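Putative branched-chain amino acid transport system substrate-binding protein (Rhodopseudomonas palustris, PDB 3TX6) probably binds aromatic acids derived from lignin, such as p-coumaric acid and its relatives, in the periplasm and delivers them to an ABC transporter for uptake. Local coordinates at residues N29-F33 with A270-Y275; Q93-L99 with W111-P116; V297-A301 with A315-A319. All coordinates share one frame; numbering follows the deposited sequence.

Contact 1 of 3, residues N29-F33 with A270-Y275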
loop_
_atom_site.group_PDB
_atom_site.type_symbol
_atom_site.label_atom_id
_atom_site.label_comp_id
_atom_site.label_asym_id
_atom_site.label_seq_id
_atom_site.Cartn_x
_atom_site.Cartn_y
_atom_site.Cartn_z
ATOM N N ASN A 29 -11.661 -7.785 -4.671
ATOM C CA ASN A 29 -12.942 -7.264 -5.146
ATOM C C ASN A 29 -12.764 -6.175 -6.216
ATOM O O ASN A 29 -13.593 -6.027 -7.103
ATOM C CB ASN A 29 -13.795 -6.743 -4.004
ATOM C CG ASN A 29 -14.378 -7.829 -3.129
ATOM O OD1 ASN A 29 -14.410 -8.984 -3.501
ATOM N ND2 ASN A 29 -14.869 -7.434 -1.961
ATOM N N ALA A 30 -11.681 -5.402 -6.150
ATOM C CA ALA A 30 -11.498 -4.324 -7.076
ATOM C C ALA A 30 -11.301 -4.874 -8.504
ATOM O O ALA A 30 -11.477 -4.122 -9.487
ATOM C CB ALA A 30 -10.282 -3.471 -6.674
ATOM N N LEU A 31 -10.904 -6.146 -8.616
ATOM C CA LEU A 31 -10.674 -6.749 -9.909
ATOM C C LEU A 31 -11.951 -6.817 -10.770
ATOM O O LEU A 31 -11.874 -6.960 -12.014
ATOM C CB LEU A 31 -10.107 -8.157 -9.747
ATOM C CG LEU A 31 -8.774 -8.256 -8.966
ATOM C CD1 LEU A 31 -8.408 -9.710 -8.736
ATOM C CD2 LEU A 31 -7.674 -7.499 -9.696
ATOM N N GLU A 32 -13.131 -6.667 -10.149
ATOM C CA GLU A 32 -14.381 -6.621 -10.924
ATOM C C GLU A 32 -14.469 -5.370 -11.823
ATOM O O GLU A 32 -15.195 -5.360 -12.813
ATOM C CB GLU A 32 -15.567 -6.666 -9.956
ATOM C CG GLU A 32 -16.932 -6.686 -10.673
ATOM C CD GLU A 32 -18.110 -6.978 -9.768
ATOM O OE1 GLU A 32 -17.898 -7.339 -8.595
ATOM O OE2 GLU A 32 -19.248 -6.861 -10.261
ATOM N N PHE A 33 -13.713 -4.336 -11.437
ATOM C CA PHE A 33 -13.845 -2.993 -11.978
ATOM C C PHE A 33 -12.731 -2.570 -12.913
ATOM O O PHE A 33 -12.769 -1.470 -13.450
ATOM C CB PHE A 33 -14.048 -1.991 -10.859
ATOM C CG PHE A 33 -15.098 -2.427 -9.884
ATOM C CD1 PHE A 33 -16.353 -2.798 -10.331
ATOM C CD2 PHE A 33 -14.813 -2.567 -8.551
ATOM C CE1 PHE A 33 -17.325 -3.230 -9.447
ATOM C CE2 PHE A 33 -15.770 -3.025 -7.684
ATOM C CZ PHE A 33 -17.035 -3.365 -8.133
ATOM N N ALA A 270 -17.653 2.661 -8.448
ATOM C CA ALA A 270 -17.898 1.249 -8.741
ATOM C C ALA A 270 -17.918 0.418 -7.430
ATOM O O ALA A 270 -18.829 -0.366 -7.184
ATOM C CB ALA A 270 -16.854 0.717 -9.699
ATOM N N TYR A 271 -16.883 0.591 -6.613
ATOM C CA TYR A 271 -16.723 -0.210 -5.412
ATOM C C TYR A 271 -17.867 0.095 -4.431
ATOM O O TYR A 271 -18.441 -0.817 -3.842
ATOM C CB TYR A 271 -15.349 0.068 -4.751
ATOM C CG TYR A 271 -14.928 -1.038 -3.801
ATOM C CD1 TYR A 271 -15.496 -1.133 -2.510
ATOM C CD2 TYR A 271 -14.071 -2.041 -4.191
ATOM C CE1 TYR A 271 -15.167 -2.171 -1.648
ATOM C CE2 TYR A 271 -13.753 -3.062 -3.349
ATOM C CZ TYR A 271 -14.342 -3.152 -2.079
ATOM O OH TYR A 271 -14.026 -4.225 -1.249
ATOM N N GLU A 272 -18.167 1.377 -4.258
ATOM C CA GLU A 272 -19.187 1.770 -3.287
ATOM C C GLU A 272 -20.603 1.481 -3.796
ATOM O O GLU A 272 -21.478 1.261 -2.990
ATOM C CB GLU A 272 -18.974 3.231 -2.873
ATOM C CG GLU A 272 -17.588 3.381 -2.216
ATOM C CD GLU A 272 -17.275 4.754 -1.677
ATOM O OE1 GLU A 272 -17.689 5.756 -2.311
ATOM O OE2 GLU A 272 -16.594 4.834 -0.615
ATOM N N ALA A 273 -20.828 1.435 -5.105
ATOM C CA ALA A 273 -22.126 0.975 -5.617
ATOM C C ALA A 273 -22.395 -0.497 -5.247
ATOM O O ALA A 273 -23.503 -0.842 -4.829
ATOM C CB ALA A 273 -22.251 1.205 -7.114
ATOM N N LYS A 274 -21.363 -1.349 -5.293
ATOM C CA LYS A 274 -21.573 -2.755 -4.944
ATOM C C LYS A 274 -21.492 -2.991 -3.424
ATOM O O LYS A 274 -22.205 -3.817 -2.875
ATOM C CB LYS A 274 -20.599 -3.653 -5.685
ATOM C CG LYS A 274 -20.875 -5.135 -5.431
ATOM C CD LYS A 274 -20.188 -6.028 -6.435
ATOM C CE LYS A 274 -20.410 -7.496 -6.101
ATOM N NZ LYS A 274 -20.010 -8.360 -7.270
ATOM N N TYR A 275 -20.574 -2.327 -2.746
ATOM C CA TYR A 275 -20.268 -2.677 -1.356
ATOM C C TYR A 275 -20.730 -1.621 -0.337
ATOM O O TYR A 275 -20.631 -1.845 0.852
ATOM C CB TYR A 275 -18.791 -3.058 -1.197
ATOM C CG TYR A 275 -18.389 -4.226 -2.073
ATOM C CD1 TYR A 275 -18.845 -5.498 -1.796
ATOM C CD2 TYR A 275 -17.600 -4.050 -3.205
ATOM C CE1 TYR A 275 -18.533 -6.569 -2.570
ATOM C CE2 TYR A 275 -17.266 -5.153 -4.020
ATOM C CZ TYR A 275 -17.706 -6.402 -3.681
ATOM O OH TYR A 275 -17.431 -7.475 -4.465
HETATM O O HOH W 1 -16.133 -7.147 -6.717
#
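E32 and K274 form a salt bridge, NZ to OE1 at 2.7 Å, and the ammonium group comes in on the syn lone pair of OE1, the side of the other carboxylate oxygen. Both chains are extended beyond CG and meet at about a right angle. The same OE1 accepts a hydrogen from a water that also donates to the backbone O of N29 and accepts from OH of Y275, 2.6 Å from the water oxygen, so one solvent molecule ties three residues together. That water lies in the plane of the Y275 ring. ND2 of N29 lies over one face of this ring, 3.5 Å from CZ of Y275, the amide plane turned only 9° from it. From there ND2 makes a weak but fairly straight hydrogen bond to OH of Y271, at 3.4 Å. Beside these polar groups the packing is apolar. CB of A270 sits over one face of the F33 ring, 3.8 Å from its centroid and 20° off the normal, a CH-pi contact, while CB of E32 lies over the opposite face. CE2 of F33 reaches CA of Y271 at 3.7 Å, and CB of K274 comes to the ring edge. Without the F33 ring, as with an alanine here, the A270 methyl would probably lose its aromatic face and a gap would open beside Y271. Y271 and A30 also touch A284 of helix 282-304. A short 3-10 turn leaving helix 21-29 thus packs on the end of helix 261-275, outside one alpha/beta lobe of the periplasmic binding protein fold.

Contact 2 of 3, residues Q93-L99 with W111-P116. With ENO (3-(4-hydroxy-phenyl)pyruvic acid), chain D.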
loop_
_atom_site.group_PDB
_atom_site.type_symbol
_atom_site.label_atom_id
_atom_site.label_comp_id
_atom_site.label_asym_id
_atom_site.label_seq_id
_atom_site.Cartn_x
_atom_site.Cartn_y
_atom_site.Cartn_z
ATOM N N GLN A 93 12.077 -13.943 -13.978
ATOM C CA GLN A 93 12.116 -12.848 -14.939
ATOM C C GLN A 93 10.741 -12.452 -15.464
ATOM O O GLN A 93 10.486 -12.432 -16.675
ATOM C CB GLN A 93 13.111 -13.168 -16.090
ATOM C CG GLN A 93 14.492 -13.588 -15.583
ATOM C CD GLN A 93 15.419 -13.808 -16.744
ATOM O OE1 GLN A 93 15.436 -14.901 -17.378
ATOM N NE2 GLN A 93 16.160 -12.783 -17.070
ATOM N N VAL A 94 9.858 -12.178 -14.520
ATOM C CA VAL A 94 8.493 -11.792 -14.796
ATOM C C VAL A 94 8.211 -10.454 -14.080
ATOM O O VAL A 94 8.499 -10.306 -12.921
ATOM C CB VAL A 94 7.503 -12.859 -14.302
ATOM C CG1 VAL A 94 6.044 -12.415 -14.601
ATOM C CG2 VAL A 94 7.815 -14.216 -14.937
ATOM N N PRO A 95 7.602 -9.486 -14.798
ATOM C CA PRO A 95 7.234 -8.240 -14.134
ATOM C C PRO A 95 6.349 -8.494 -12.931
ATOM O O PRO A 95 5.368 -9.254 -13.001
ATOM C CB PRO A 95 6.483 -7.462 -15.213
ATOM C CG PRO A 95 7.092 -7.984 -16.508
ATOM C CD PRO A 95 7.351 -9.432 -16.252
ATOM N N HIS A 96 6.659 -7.788 -11.855
ATOM C CA HIS A 96 5.930 -7.882 -10.603
ATOM C C HIS A 96 5.480 -6.525 -10.170
ATOM O O HIS A 96 6.299 -5.610 -10.000
ATOM C CB HIS A 96 6.874 -8.498 -9.550
ATOM C CG HIS A 96 6.346 -8.403 -8.152
ATOM N ND1 HIS A 96 7.150 -8.137 -7.077
ATOM C CD2 HIS A 96 5.043 -8.557 -7.652
ATOM C CE1 HIS A 96 6.387 -8.103 -5.967
ATOM N NE2 HIS A 96 5.101 -8.350 -6.316
ATOM N N ILE A 97 4.166 -6.367 -9.976
ATOM C CA ILE A 97 3.634 -5.144 -9.394
ATOM C C ILE A 97 3.204 -5.444 -7.944
ATOM O O ILE A 97 2.248 -6.213 -7.694
ATOM C CB ILE A 97 2.442 -4.583 -10.200
ATOM C CG1 ILE A 97 2.869 -4.228 -11.611
ATOM C CG2 ILE A 97 1.911 -3.362 -9.511
ATOM C CD1 ILE A 97 1.739 -3.822 -12.569
ATOM N N ALA A 98 3.982 -4.915 -7.001
ATOM C CA ALA A 98 3.765 -5.106 -5.577
ATOM C C ALA A 98 2.548 -4.318 -5.115
ATOM O O ALA A 98 2.403 -3.149 -5.478
ATOM C CB ALA A 98 5.024 -4.735 -4.781
ATOM N N LEU A 99 1.770 -4.934 -4.212
ATOM C CA LEU A 99 0.587 -4.293 -3.626
ATOM C C LEU A 99 0.779 -3.940 -2.124
ATOM O O LEU A 99 -0.161 -3.479 -1.482
ATOM C CB LEU A 99 -0.661 -5.141 -3.874
ATOM C CG LEU A 99 -1.000 -5.471 -5.327
ATOM C CD1 LEU A 99 -2.293 -6.325 -5.424
ATOM C CD2 LEU A 99 -1.089 -4.238 -6.245
ATOM N N TRP A 111 12.853 -6.534 -11.688
ATOM C CA TRP A 111 11.523 -7.011 -12.110
ATOM C C TRP A 111 10.369 -6.522 -11.274
ATOM O O TRP A 111 9.246 -6.735 -11.671
ATOM C CB TRP A 111 11.511 -8.518 -12.244
ATOM C CG TRP A 111 12.394 -8.975 -13.354
ATOM C CD1 TRP A 111 13.699 -9.437 -13.260
ATOM C CD2 TRP A 111 12.064 -8.988 -14.763
ATOM N NE1 TRP A 111 14.162 -9.744 -14.510
ATOM C CE2 TRP A 111 13.241 -9.450 -15.459
ATOM C CE3 TRP A 111 10.943 -8.633 -15.494
ATOM C CZ2 TRP A 111 13.265 -9.602 -16.843
ATOM C CZ3 TRP A 111 10.968 -8.790 -16.892
ATOM C CH2 TRP A 111 12.125 -9.246 -17.549
ATOM N N SER A 112 10.624 -5.828 -10.145
ATOM C CA SER A 112 9.553 -5.359 -9.259
ATOM C C SER A 112 9.425 -3.842 -9.257
ATOM O O SER A 112 10.409 -3.130 -9.194
ATOM C CB SER A 112 9.779 -5.799 -7.801
ATOM O OG SER A 112 9.743 -7.218 -7.665
ATOM N N VAL A 113 8.169 -3.407 -9.317
ATOM C CA VAL A 113 7.772 -2.059 -8.970
ATOM C C VAL A 113 6.707 -2.159 -7.868
ATOM O O VAL A 113 6.155 -3.230 -7.635
ATOM C CB VAL A 113 7.206 -1.285 -10.172
ATOM C CG1 VAL A 113 8.293 -1.072 -11.229
ATOM C CG2 VAL A 113 5.961 -1.928 -10.780
ATOM N N ALA A 114 6.390 -1.031 -7.245
ATOM C CA ALA A 114 5.398 -0.999 -6.154
ATOM C C ALA A 114 4.306 0.043 -6.376
ATOM O O ALA A 114 4.595 1.162 -6.738
ATOM C CB ALA A 114 6.072 -0.791 -4.824
HETATM N N MSE A 115 3.069 -0.334 -6.091
HETATM C CA MSE A 115 1.963 0.613 -6.121
HETATM C C MSE A 115 1.847 1.447 -4.847
HETATM O O MSE A 115 1.584 2.643 -4.926
HETATM C CB MSE A 115 0.669 -0.114 -6.465
HETATM C CG MSE A 115 0.811 -0.898 -7.774
HETATM SE SE MSE A 115 1.491 0.176 -9.313
HETATM C CE MSE A 115 -0.122 1.243 -9.432
ATOM N N PRO A 116 1.983 0.846 -3.652
ATOM C CA PRO A 116 1.851 1.683 -2.434
ATOM C C PRO A 116 2.891 2.786 -2.353
ATOM O O PRO A 116 4.012 2.640 -2.843
ATOM C CB PRO A 116 2.007 0.687 -1.289
ATOM C CG PRO A 116 1.593 -0.614 -1.895
ATOM C CD PRO A 116 2.195 -0.552 -3.293
HETATM O O4 ENO D . 2.740 -3.557 3.886
HETATM C C9 ENO D . -0.131 -2.196 2.645
HETATM C C8 ENO D . -0.444 -1.253 1.688
HETATM C C7 ENO D . -0.203 0.112 1.910
HETATM C C6 ENO D . 0.446 0.482 3.072
HETATM C C5 ENO D . 0.750 -0.455 4.055
HETATM C C4 ENO D . 0.478 -1.818 3.847
HETATM O O3 ENO D . -0.515 1.015 0.901
HETATM C C3 ENO D . 0.738 -2.833 4.924
HETATM C C2 ENO D . 1.993 -3.616 4.878
HETATM C C1 ENO D . 2.241 -4.543 5.974
HETATM O O2 ENO D . 3.269 -5.248 5.916
HETATM O O1 ENO D . 1.440 -4.622 6.953
HETATM O O HOH W 2 16.734 -10.845 -15.291
#
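OG of S112 is gripped by several groups: ND1 of H96 lies 2.8 Å away in a hydrogen bond, S86 OG makes another, and N90 ND2 a weak one. The cluster lies on the face bearing H96, S112, A98 and A114 of two parallel strands, 96-98 and 112-114, of a beta-alpha-beta unit in one lobe. The H96 ring reaches S112 because chi1 (169°) sets CG opposite the backbone N, and OG lies in the ring plane; the other ring nitrogen, NE2, hydrogen-bonds to G75 O. The ladder runs from H96 N to W111 O, then V113 N to H96 O and A98 N to V113 O, and ends with M115 N on A98 O at 3.0 Å, a nearly straight bond (175°). At the other end Q93 CA stands 3.7 Å from the centroid of the five-membered ring of W111, over its face, P95 CD packs on CZ3 of W111, and a water bridges W111 NE1 and Q93 NE2. On the opposite face, CG1 of I97 meets CG2 of V113 at 3.9 Å. Beyond the strands, L99 and P116 help line the ligand pocket, where P116 CB comes 3.4 Å from O3 of the bound 3-(4-hydroxy-phenyl)pyruvic acid.

Contact 3 of 3, residues V297-A301 with A315-A319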
loop_
_atom_site.group_PDB
_atom_site.type_symbol
_atom_site.label_atom_id
_atom_site.label_comp_id
_atom_site.label_asym_id
_atom_site.label_seq_id
_atom_site.Cartn_x
_atom_site.Cartn_y
_atom_site.Cartn_z
ATOM N N VAL A 297 1.235 0.300 -20.180
ATOM C CA VAL A 297 2.464 -0.346 -20.596
ATOM C C VAL A 297 2.205 -1.528 -21.556
ATOM O O VAL A 297 3.030 -1.849 -22.398
ATOM C CB VAL A 297 3.352 -0.809 -19.436
ATOM C CG1 VAL A 297 3.888 0.359 -18.612
ATOM C CG2 VAL A 297 2.729 -1.893 -18.577
ATOM N N VAL A 298 1.087 -2.210 -21.410
ATOM C CA VAL A 298 0.791 -3.352 -22.281
ATOM C C VAL A 298 0.695 -2.938 -23.766
ATOM O O VAL A 298 1.247 -3.648 -24.615
ATOM C CB VAL A 298 -0.466 -4.129 -21.789
ATOM C CG1 VAL A 298 -1.009 -5.066 -22.898
ATOM C CG2 VAL A 298 -0.138 -4.883 -20.483
ATOM N N PRO A 299 -0.034 -1.839 -24.094
ATOM C CA PRO A 299 -0.031 -1.505 -25.547
ATOM C C PRO A 299 1.367 -1.240 -26.108
ATOM O O PRO A 299 1.639 -1.589 -27.239
ATOM C CB PRO A 299 -0.955 -0.272 -25.641
ATOM C CG PRO A 299 -1.863 -0.418 -24.434
ATOM C CD PRO A 299 -0.988 -1.005 -23.338
ATOM N N VAL A 300 2.262 -0.675 -25.296
ATOM C CA VAL A 300 3.638 -0.475 -25.713
ATOM C C VAL A 300 4.325 -1.824 -26.007
ATOM O O VAL A 300 4.912 -2.012 -27.103
ATOM C CB VAL A 300 4.445 0.347 -24.684
ATOM C CG1 VAL A 300 5.924 0.453 -25.092
ATOM C CG2 VAL A 300 3.828 1.719 -24.482
ATOM N N ALA A 301 4.180 -2.751 -25.073
ATOM C CA ALA A 301 4.740 -4.077 -25.216
ATOM C C ALA A 301 4.142 -4.788 -26.449
ATOM O O ALA A 301 4.868 -5.466 -27.205
ATOM C CB ALA A 301 4.557 -4.897 -23.916
ATOM N N ALA A 315 9.561 -6.473 -22.693
ATOM C CA ALA A 315 9.010 -5.220 -23.242
ATOM C C ALA A 315 8.145 -4.519 -22.183
ATOM O O ALA A 315 8.142 -3.290 -22.116
ATOM C CB ALA A 315 8.218 -5.459 -24.524
ATOM N N ILE A 316 7.438 -5.291 -21.354
ATOM C CA ILE A 316 6.731 -4.695 -20.231
ATOM C C ILE A 316 7.713 -4.022 -19.275
ATOM O O ILE A 316 7.496 -2.888 -18.830
ATOM C CB ILE A 316 5.837 -5.710 -19.503
ATOM C CG1 ILE A 316 4.699 -6.121 -20.443
ATOM C CG2 ILE A 316 5.328 -5.150 -18.169
ATOM C CD1 ILE A 316 3.811 -7.219 -19.912
ATOM N N ARG A 317 8.761 -4.758 -18.911
ATOM C CA ARG A 317 9.812 -4.203 -18.030
ATOM C C ARG A 317 10.326 -2.861 -18.551
ATOM O O ARG A 317 10.432 -1.888 -17.806
ATOM C CB ARG A 317 10.972 -5.157 -17.880
ATOM C CG ARG A 317 12.000 -4.740 -16.830
ATOM C CD ARG A 317 13.186 -5.723 -16.728
ATOM N NE ARG A 317 14.089 -5.709 -17.882
ATOM C CZ ARG A 317 15.107 -4.856 -18.040
ATOM N NH1 ARG A 317 15.327 -3.893 -17.160
ATOM N NH2 ARG A 317 15.885 -4.922 -19.108
ATOM N N LYS A 318 10.674 -2.823 -19.826
ATOM C CA LYS A 318 11.190 -1.584 -20.409
ATOM C C LYS A 318 10.101 -0.498 -20.477
ATOM O O LYS A 318 10.397 0.673 -20.246
ATOM C CB LYS A 318 11.795 -1.818 -21.800
ATOM C CG LYS A 318 13.014 -2.717 -21.802
ATOM C CD LYS A 318 14.234 -2.092 -21.154
ATOM C CE LYS A 318 15.538 -2.661 -21.719
ATOM N NZ LYS A 318 16.741 -2.071 -21.044
ATOM N N ALA A 319 8.858 -0.884 -20.739
ATOM C CA ALA A 319 7.754 0.082 -20.831
ATOM C C ALA A 319 7.421 0.719 -19.497
ATOM O O ALA A 319 7.022 1.892 -19.436
ATOM C CB ALA A 319 6.551 -0.541 -21.460
#
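The methyl of A319 is the bump that fills a shallow hollow between V297 and V300: its CB lies 3.8 Å from CB of V297 and 3.8 Å from CG1 of V300. V300 brings its CG1 to the interface, set opposite the backbone N (chi1 176°). CG1 of V297 passes alongside the A319 backbone, 3.6 Å from its O. One turn further along helix 282-304 the roles are reversed, and the CB of A301 sits against A315, touching its CB at 3.8 Å. In the conformer given for I316, one of two, CG1 also borders A301 CB and CG2 meets CG2 of V297, the latter two side chains crossing at about a right angle. With alanines at three of the six touching positions, the axes of segments 297-301 and 315-319 come within 8.4 Å at an angle of 128°, and the CA atoms of A301 and A315 within 4.8 Å. The side-chain packing is apolar, and no hydrogen bond crosses between these segments. I316 touches P95, just before strand 96-98. V298 and P299 touch I38 of edge strand 37-38, so helix 282-304 lies between that strand and helix 310-322.

In the fold
From the N terminus, the turn after helix 21-29 waits 236 residues for its partner on helix 261-275, so contact 1 closes a long loop that takes in strands of both large sheets. Contact 2 is nested inside it, closing a short loop of 11 residues across neighbouring parallel strands. Contact 3 follows in series, after contact 1 has closed, and joins helices 282-304 and 310-322 over 13 residues. Contacts 2 and 3 touch, through P95 with I316 and W111 with R317, their centres about 13 Å apart. Contact 1 stands apart, its centre about 23 Å from that of contact 2 and about 27 Å from that of contact 3, although helix 282-304 packs near all three.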